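Local coordinates for uncharacterized protein (Bordetella bronchiseptica RB50, PDB 3BE3), which is of unknown function but belongs to the DUF1653 family, placed in the SH3 clan, and folds as a small antiparallel beta protein, at residues R56-T61 / P70-V75. Sequence-based numbering, arbitrary orientation.
With SO4 (sulfate ion), chain D.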
# COMPACT_ATOMS: atom_id res chain seq x y z
N ARG B 56 7.90 6.38 9.08
CA ARG B 56 9.00 7.05 9.76
C ARG B 56 10.15 7.41 8.83
O ARG B 56 10.88 8.36 9.10
CB ARG B 56 9.49 6.20 10.94
CG ARG B 56 10.03 4.83 10.58
CD ARG B 56 10.51 4.13 11.85
NE ARG B 56 11.28 2.93 11.56
CZ ARG B 56 10.77 1.71 11.43
NH1 ARG B 56 9.46 1.51 11.57
NH2 ARG B 56 11.57 0.68 11.16
N ILE B 57 10.31 6.68 7.73
CA ILE B 57 11.37 7.00 6.77
C ILE B 57 10.85 8.13 5.87
O ILE B 57 11.58 9.07 5.55
CB ILE B 57 11.75 5.79 5.89
CG1 ILE B 57 12.26 4.63 6.76
CG2 ILE B 57 12.80 6.20 4.87
CD1 ILE B 57 13.47 4.97 7.60
N TRP B 58 9.59 8.02 5.47
CA TRP B 58 8.93 9.03 4.63
C TRP B 58 9.01 10.39 5.31
O TRP B 58 9.25 11.41 4.65
CB TRP B 58 7.45 8.64 4.42
CG TRP B 58 6.57 9.64 3.67
CD1 TRP B 58 6.04 10.78 4.16
CD2 TRP B 58 6.08 9.52 2.32
NE1 TRP B 58 5.23 11.38 3.22
CE2 TRP B 58 5.23 10.62 2.08
CE3 TRP B 58 6.25 8.57 1.30
CZ2 TRP B 58 4.58 10.81 0.85
CZ3 TRP B 58 5.60 8.77 0.09
CH2 TRP B 58 4.77 9.87 -0.12
N ASN B 59 8.82 10.39 6.63
CA ASN B 59 8.86 11.61 7.44
C ASN B 59 10.25 12.13 7.79
O ASN B 59 10.37 13.18 8.42
CB ASN B 59 8.07 11.40 8.74
CG ASN B 59 6.59 11.58 8.55
OD1 ASN B 59 6.16 12.38 7.73
ND2 ASN B 59 5.79 10.86 9.33
N GLU B 60 11.30 11.42 7.41
CA GLU B 60 12.64 11.88 7.73
C GLU B 60 13.05 13.12 6.96
O GLU B 60 12.55 13.39 5.86
CB GLU B 60 13.68 10.78 7.48
CG GLU B 60 13.57 9.59 8.40
CD GLU B 60 14.67 8.58 8.18
OE1 GLU B 60 15.04 8.36 7.01
OE2 GLU B 60 15.17 8.00 9.16
N THR B 61 13.95 13.89 7.55
CA THR B 61 14.47 15.09 6.92
C THR B 61 15.79 14.68 6.27
O THR B 61 16.47 13.77 6.74
CB THR B 61 14.72 16.21 7.96
OG1 THR B 61 13.47 16.68 8.47
CG2 THR B 61 15.47 17.38 7.33
N PRO B 70 12.32 18.34 3.92
CA PRO B 70 11.55 17.09 4.03
C PRO B 70 11.89 16.12 2.90
O PRO B 70 12.17 16.55 1.79
CB PRO B 70 10.10 17.56 3.93
CG PRO B 70 10.14 18.98 4.39
CD PRO B 70 11.41 19.49 3.75
N ARG B 71 11.89 14.83 3.20
CA ARG B 71 12.15 13.83 2.17
C ARG B 71 10.98 13.96 1.19
O ARG B 71 11.16 13.92 -0.02
CB ARG B 71 12.18 12.42 2.76
CG ARG B 71 12.55 11.34 1.74
CD ARG B 71 12.41 9.93 2.30
NE ARG B 71 13.32 9.63 3.40
CZ ARG B 71 14.64 9.50 3.27
NH1 ARG B 71 15.22 9.64 2.08
NH2 ARG B 71 15.38 9.21 4.33
N PHE B 72 9.78 14.13 1.75
CA PHE B 72 8.55 14.30 0.99
C PHE B 72 7.79 15.52 1.50
O PHE B 72 7.39 15.55 2.67
CB PHE B 72 7.64 13.07 1.12
CG PHE B 72 8.13 11.85 0.36
CD1 PHE B 72 8.94 10.90 0.97
CD2 PHE B 72 7.75 11.65 -0.97
CE1 PHE B 72 9.37 9.77 0.27
CE2 PHE B 72 8.17 10.53 -1.67
CZ PHE B 72 8.98 9.59 -1.05
N ALA B 73 7.60 16.53 0.65
CA ALA B 73 6.89 17.76 1.04
C ALA B 73 5.45 17.81 0.53
O ALA B 73 5.21 17.78 -0.68
CB ALA B 73 7.64 18.98 0.55
N TYR B 74 4.49 17.91 1.45
CA TYR B 74 3.07 17.97 1.11
C TYR B 74 2.75 19.27 0.37
O TYR B 74 3.13 20.35 0.83
CB TYR B 74 2.22 17.88 2.39
CG TYR B 74 0.71 17.94 2.19
CD1 TYR B 74 0.02 16.88 1.62
CD2 TYR B 74 -0.02 19.05 2.59
CE1 TYR B 74 -1.37 16.93 1.44
CE2 TYR B 74 -1.41 19.11 2.41
CZ TYR B 74 -2.09 18.05 1.84
OH TYR B 74 -3.46 18.11 1.66
N VAL B 75 2.06 19.17 -0.76
CA VAL B 75 1.69 20.38 -1.50
C VAL B 75 0.21 20.47 -1.85
O VAL B 75 -0.19 21.25 -2.71
CB VAL B 75 2.50 20.54 -2.81
CG1 VAL B 75 3.99 20.44 -2.52
CG2 VAL B 75 2.06 19.49 -3.82
S SO4 D . 15.37 8.52 -1.30
O1 SO4 D . 14.14 9.09 -0.71
O2 SO4 D . 16.54 9.07 -0.59
O3 SO4 D . 15.36 7.06 -1.16
O4 SO4 D . 15.44 8.88 -2.73
O HOH W 1 9.37 14.07 4.75
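The carbonyl oxygen of I57 is gripped from opposite faces of its plane, by E60 N at 3.0 Å and by R71 NE at 2.8 Å. R71 turns its guanidinium edge to that oxygen while R71 NH2 forms a salt bridge with E60 OE1 (2.8 Å), both acceptors lying close to the guanidinium plane. R71 runs extended through CD and then bends at chi3 (-65°), which brings the guanidinium alongside E60, and I57 CG2 packs near R71 NE. R71 NH1 donates to O1 of a sulfate ion (3.0 Å), probably from the crystallisation liquor; Y16, H15 and R53 bind the same ion. With the I57 carbonyl and the E60 carboxylate both near its plane, the guanidinium is held in rotation beside the anion.

R71 N is bonded to E60 O at 3.1 Å, and a water bridges W58 O and F72 N. Next to this polar cluster, the F72 ring lies face to face over the six-membered ring of W58, centroids 3.6 Å apart and planes at 3°, with F72 CB above the five-membered ring. Y13 and Y39 meet W58 edge-to-face, as H15 does F72. The contact thus pins the short helix 55-58, which follows strand 50-54, against strand 67-76, itself paired with strands 11-15 and 61-64.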